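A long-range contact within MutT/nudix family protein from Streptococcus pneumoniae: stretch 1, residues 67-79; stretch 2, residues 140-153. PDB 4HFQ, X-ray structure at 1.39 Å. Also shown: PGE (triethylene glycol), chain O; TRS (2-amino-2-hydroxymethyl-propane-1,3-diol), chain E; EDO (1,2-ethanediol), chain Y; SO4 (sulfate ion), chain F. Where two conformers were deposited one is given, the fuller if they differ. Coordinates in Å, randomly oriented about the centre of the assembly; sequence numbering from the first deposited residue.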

# COMPACT_ATOMS: atom_id res chain seq x y z
N THR A 67 6.38 -2.05 -2.06
CA THR A 67 4.95 -2.16 -1.72
C THR A 67 4.46 -0.77 -1.37
O THR A 67 5.24 0.12 -1.05
CB THR A 67 4.66 -3.13 -0.53
OG1 THR A 67 4.95 -2.50 0.72
CG2 THR A 67 5.45 -4.45 -0.64
N PRO A 68 3.13 -0.58 -1.34
CA PRO A 68 2.61 0.64 -0.72
C PRO A 68 3.11 0.75 0.72
O PRO A 68 3.29 -0.27 1.41
CB PRO A 68 1.09 0.43 -0.79
CG PRO A 68 0.89 -0.45 -1.98
CD PRO A 68 2.06 -1.41 -1.91
N LEU A 69 3.36 1.98 1.15
CA LEU A 69 3.88 2.25 2.48
C LEU A 69 2.76 2.50 3.49
O LEU A 69 1.64 2.86 3.11
CB LEU A 69 4.80 3.46 2.44
CG LEU A 69 6.01 3.36 1.51
CD1 LEU A 69 6.79 4.67 1.55
CD2 LEU A 69 6.90 2.21 1.92
N MET A 70 3.06 2.28 4.77
CA MET A 70 2.10 2.55 5.84
C MET A 70 2.09 4.01 6.26
O MET A 70 3.14 4.62 6.49
CB MET A 70 2.41 1.68 7.08
CG MET A 70 1.53 1.98 8.30
SD MET A 70 1.87 0.91 9.71
CE MET A 70 2.58 -0.45 8.78
N ASP A 71 0.88 4.57 6.34
CA ASP A 71 0.64 5.83 7.05
C ASP A 71 -0.49 5.56 8.02
O ASP A 71 -1.46 4.85 7.70
CB ASP A 71 0.27 6.95 6.07
CG ASP A 71 0.01 8.27 6.75
OD1 ASP A 71 0.97 9.01 7.00
OD2 ASP A 71 -1.16 8.59 7.02
N VAL A 72 -0.34 6.07 9.24
CA VAL A 72 -1.39 5.92 10.27
C VAL A 72 -1.89 7.28 10.72
O VAL A 72 -1.12 8.23 10.81
CB VAL A 72 -0.93 5.07 11.49
CG1 VAL A 72 -0.63 3.64 11.05
CG2 VAL A 72 0.27 5.69 12.22
N ARG A 73 -3.19 7.36 11.00
CA ARG A 73 -3.82 8.60 11.42
C ARG A 73 -4.82 8.30 12.52
O ARG A 73 -5.40 7.21 12.57
CB ARG A 73 -4.56 9.31 10.28
CG ARG A 73 -3.68 9.75 9.13
CD ARG A 73 -2.78 10.91 9.54
NE ARG A 73 -1.54 10.90 8.75
CZ ARG A 73 -0.57 11.80 8.87
NH1 ARG A 73 -0.70 12.83 9.70
NH2 ARG A 73 0.52 11.68 8.14
N ALA A 74 -5.01 9.29 13.40
CA ALA A 74 -5.95 9.20 14.52
C ALA A 74 -7.13 10.14 14.31
O ALA A 74 -6.96 11.32 14.05
CB ALA A 74 -5.24 9.55 15.82
N TRP A 75 -8.32 9.57 14.50
CA TRP A 75 -9.58 10.30 14.47
C TRP A 75 -10.11 10.37 15.89
O TRP A 75 -10.55 9.38 16.45
CB TRP A 75 -10.54 9.57 13.56
CG TRP A 75 -11.91 10.16 13.48
CD1 TRP A 75 -13.04 9.85 14.23
CD2 TRP A 75 -12.34 11.19 12.53
NE1 TRP A 75 -14.12 10.59 13.80
CE2 TRP A 75 -13.76 11.42 12.79
CE3 TRP A 75 -11.70 11.92 11.52
CZ2 TRP A 75 -14.49 12.35 12.07
CZ3 TRP A 75 -12.46 12.85 10.80
CH2 TRP A 75 -13.83 13.04 11.06
N ILE A 76 -9.97 11.56 16.47
CA ILE A 76 -10.31 11.82 17.88
C ILE A 76 -11.41 12.88 17.90
O ILE A 76 -11.19 13.99 17.46
CB ILE A 76 -9.06 12.34 18.62
CG1 ILE A 76 -7.92 11.30 18.54
CG2 ILE A 76 -9.39 12.71 20.06
CD1 ILE A 76 -6.53 11.89 18.63
N VAL A 77 -12.58 12.49 18.40
CA VAL A 77 -13.72 13.43 18.46
C VAL A 77 -14.08 13.74 19.90
O VAL A 77 -14.25 12.83 20.70
CB VAL A 77 -14.96 12.87 17.73
CG1 VAL A 77 -16.19 13.77 17.92
CG2 VAL A 77 -14.68 12.68 16.24
N GLU A 78 -14.16 15.04 20.21
CA GLU A 78 -14.59 15.50 21.53
C GLU A 78 -15.56 16.64 21.31
O GLU A 78 -15.29 17.55 20.53
CB GLU A 78 -13.39 15.98 22.34
CG GLU A 78 -12.44 14.87 22.71
CD GLU A 78 -11.29 15.32 23.57
OE1 GLU A 78 -11.30 16.46 24.07
OE2 GLU A 78 -10.37 14.50 23.77
N ASP A 79 -16.72 16.55 21.97
CA ASP A 79 -17.76 17.58 21.85
C ASP A 79 -18.08 17.80 20.36
O ASP A 79 -18.25 18.93 19.90
CB ASP A 79 -17.32 18.88 22.56
CG ASP A 79 -18.44 19.90 22.69
OD1 ASP A 79 -19.62 19.50 22.81
OD2 ASP A 79 -18.13 21.11 22.66
N SER A 140 4.51 11.07 -4.64
CA SER A 140 5.55 10.20 -5.21
C SER A 140 5.45 8.77 -4.69
O SER A 140 5.60 7.82 -5.48
CB SER A 140 6.94 10.79 -4.99
OG SER A 140 7.21 10.98 -3.62
N LYS A 141 5.16 8.61 -3.40
CA LYS A 141 4.95 7.29 -2.84
C LYS A 141 3.48 7.01 -2.68
O LYS A 141 2.71 7.90 -2.29
CB LYS A 141 5.64 7.13 -1.48
CG LYS A 141 7.16 7.18 -1.50
CD LYS A 141 7.77 6.03 -2.30
CE LYS A 141 9.29 5.92 -2.17
NZ LYS A 141 10.03 7.04 -2.85
N GLN A 142 3.10 5.76 -2.92
CA GLN A 142 1.76 5.29 -2.57
C GLN A 142 1.72 4.78 -1.14
O GLN A 142 2.56 3.97 -0.75
CB GLN A 142 1.34 4.18 -3.53
CG GLN A 142 -0.08 3.69 -3.30
CD GLN A 142 -0.49 2.62 -4.27
OE1 GLN A 142 0.35 1.85 -4.71
NE2 GLN A 142 -1.78 2.58 -4.63
N TYR A 143 0.74 5.26 -0.36
CA TYR A 143 0.50 4.80 1.00
C TYR A 143 -0.85 4.15 1.14
O TYR A 143 -1.82 4.53 0.48
CB TYR A 143 0.54 5.97 2.00
CG TYR A 143 1.91 6.58 2.19
CD1 TYR A 143 2.40 7.54 1.30
CD2 TYR A 143 2.70 6.23 3.27
CE1 TYR A 143 3.67 8.09 1.48
CE2 TYR A 143 3.96 6.78 3.47
CZ TYR A 143 4.44 7.72 2.57
OH TYR A 143 5.70 8.25 2.77
N THR A 144 -0.90 3.14 2.01
CA THR A 144 -2.16 2.71 2.64
C THR A 144 -2.30 3.52 3.93
O THR A 144 -1.52 3.37 4.87
CB THR A 144 -2.16 1.20 2.97
OG1 THR A 144 -1.08 0.91 3.86
CG2 THR A 144 -2.00 0.36 1.70
N LYS A 145 -3.32 4.38 3.94
CA LYS A 145 -3.51 5.31 5.04
C LYS A 145 -4.61 4.78 5.96
O LYS A 145 -5.80 4.81 5.62
CB LYS A 145 -3.84 6.69 4.45
CG LYS A 145 -4.16 7.77 5.49
CD LYS A 145 -4.45 9.11 4.80
CE LYS A 145 -3.23 9.74 4.14
NZ LYS A 145 -2.22 10.25 5.11
N PHE A 146 -4.18 4.22 7.09
CA PHE A 146 -5.10 3.69 8.11
C PHE A 146 -5.57 4.87 8.95
O PHE A 146 -4.74 5.64 9.44
CB PHE A 146 -4.35 2.75 9.06
CG PHE A 146 -3.88 1.47 8.44
CD1 PHE A 146 -2.69 1.41 7.75
CD2 PHE A 146 -4.63 0.30 8.59
CE1 PHE A 146 -2.23 0.22 7.20
CE2 PHE A 146 -4.19 -0.90 8.04
CZ PHE A 146 -3.00 -0.93 7.32
N VAL A 147 -6.87 4.99 9.13
CA VAL A 147 -7.41 6.00 10.05
C VAL A 147 -8.16 5.29 11.16
O VAL A 147 -9.19 4.65 10.91
CB VAL A 147 -8.33 7.01 9.35
CG1 VAL A 147 -8.71 8.09 10.34
CG2 VAL A 147 -7.64 7.61 8.12
N PHE A 148 -7.60 5.37 12.37
CA PHE A 148 -8.15 4.72 13.54
C PHE A 148 -8.97 5.69 14.37
O PHE A 148 -8.52 6.80 14.65
CB PHE A 148 -7.02 4.20 14.44
CG PHE A 148 -6.19 3.11 13.81
CD1 PHE A 148 -6.61 1.78 13.87
CD2 PHE A 148 -4.98 3.41 13.19
CE1 PHE A 148 -5.83 0.77 13.32
CE2 PHE A 148 -4.20 2.40 12.64
CZ PHE A 148 -4.63 1.08 12.70
N GLY A 149 -10.18 5.28 14.74
CA GLY A 149 -10.94 6.05 15.74
C GLY A 149 -10.33 5.80 17.11
O GLY A 149 -10.20 4.64 17.52
N CYS A 150 -9.94 6.88 17.79
CA CYS A 150 -9.23 6.80 19.08
C CYS A 150 -9.83 7.73 20.11
O CYS A 150 -10.45 8.73 19.78
CB CYS A 150 -7.74 7.14 18.94
SG CYS A 150 -6.83 6.17 17.72
N LYS A 151 -9.63 7.36 21.37
CA LYS A 151 -10.06 8.19 22.50
C LYS A 151 -8.82 8.58 23.30
O LYS A 151 -7.97 7.73 23.58
CB LYS A 151 -11.05 7.40 23.35
CG LYS A 151 -11.44 8.07 24.66
CD LYS A 151 -12.40 7.20 25.46
CE LYS A 151 -12.66 7.83 26.82
NZ LYS A 151 -13.81 7.22 27.54
N LEU A 152 -8.71 9.86 23.66
CA LEU A 152 -7.59 10.34 24.47
C LEU A 152 -7.82 10.02 25.94
O LEU A 152 -8.96 10.02 26.40
CB LEU A 152 -7.34 11.84 24.27
CG LEU A 152 -6.98 12.27 22.84
CD1 LEU A 152 -6.69 13.77 22.77
CD2 LEU A 152 -5.79 11.49 22.31
N LEU A 153 -6.74 9.68 26.64
CA LEU A 153 -6.77 9.36 28.07
C LEU A 153 -6.01 10.44 28.85
O LEU A 153 -6.27 11.62 28.66
CB LEU A 153 -6.25 7.93 28.32
CG LEU A 153 -6.86 6.80 27.47
CD1 LEU A 153 -6.07 5.49 27.59
CD2 LEU A 153 -8.33 6.57 27.79
C1 PGE O . 5.29 3.30 -2.76
O1 PGE O . 5.18 3.98 -4.05
C2 PGE O . 6.42 2.25 -2.64
O2 PGE O . 7.67 2.89 -2.40
C3 PGE O . 8.78 2.02 -2.38
C4 PGE O . 9.15 1.75 -0.93
O4 PGE O . 7.00 -0.91 1.60
C6 PGE O . 8.14 -1.12 0.77
C5 PGE O . 8.08 -0.32 -0.53
O3 PGE O . 9.31 0.35 -0.77
C TRS E . 2.11 11.32 3.97
C1 TRS E . 3.09 11.25 5.13
C2 TRS E . 2.49 12.29 2.88
C3 TRS E . 0.83 11.79 4.56
N TRS E . 1.55 10.08 3.41
O1 TRS E . 3.14 9.99 5.77
O2 TRS E . 3.75 11.85 2.33
O3 TRS E . 0.02 10.94 3.77
C1 EDO Y . 0.40 -1.48 4.68
O1 EDO Y . 0.49 -2.91 4.71
C2 EDO Y . 1.36 -0.92 3.61
O2 EDO Y . 2.79 -1.20 3.87
S SO4 F . 1.72 15.25 11.52
O1 SO4 F . 2.43 16.55 11.53
O2 SO4 F . 2.71 14.17 11.77
O3 SO4 F . 0.68 15.22 12.57
O4 SO4 F . 1.06 15.03 10.21
O HOH W 1 -12.80 10.06 19.73
O HOH W 2 -10.68 11.87 23.38

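What joins the two backbones? The strand that begins at Leu 69 runs parallel to the one that begins at Tyr 143, and residues 69, 71, 73 and 75 do the bonding from the first. Leu 69 N donates to Gln 142 O (2.9 Å), while Leu 69 O accepts from Thr 144 N (2.8 Å). The pattern repeats two residues on, with Asp 71 N to Thr 144 O at 3.1 Å and Phe 146 N to Asp 71 O at 2.9 Å, then through Arg 73, and finishes at Trp 75, whose O receives Cys 150 N at 2.9 Å. Each of these residues thus bonds to the two neighbours of its register partner, as parallel pairing requires. CA-H...O contacts fill the gaps, among them Val 147 CA to Arg 73 O at 3.4 Å.

How are charges accommodated on the face that carries Asp 71, Arg 73 and Lys 145? Asp 71 OD2 is shared by two cations, whose positive charge its single negative charge offsets in part. It forms a salt bridge with Lys 145 NZ across the strands (2.7 Å) and another with Arg 73 NE within its own strand (2.9 Å); Arg 73 NH2 adds a hydrogen bond to Asp 71 OD1 (2.9 Å). The shared carboxylate lets the like charges of Arg 73 NE and Lys 145 NZ sit 3.8 Å apart. The long lysine chain bends through m rotamers at chi3 and chi4, and its end comes nearer to the first stretch. A Tris molecule, probably from the crystallisation liquor, also binds here, its O1 donating to Asp 71 OD1 (2.7 Å).

Which apolar side chains pack on the two faces of the sheet? On the face of Val 72 and Phe 146, Val 72 CG1 approaches Phe 146 CB at 4.3 Å and meets the edge of the next ring at Phe 148 CE2, 4.1 Å away. The small Ala 74 continues this face, its CB 4.2 Å from Cys 150 SG. On the other face, Leu 69 CB rests 3.6 Å from Tyr 143 CD2, and Trp 75 CB touches Val 147 CG1 at 4.0 Å although the indole leads away. Altogether the stretches bury 1041 Å², counting both sides.

What continues the contact beyond Trp 75? Ile 76 packs its CG2 against Leu 152 CG at 3.7 Å, a fit between branched aliphatic chains. Water takes over the polar links: water 1 accepts from Val 77 N (2.8 Å to its O) and lies 2.7 Å from Cys 150 O, while water 2 accepts from Leu 152 N (2.8 Å to its O) and donates to Glu 78 OE2 (2.7 Å).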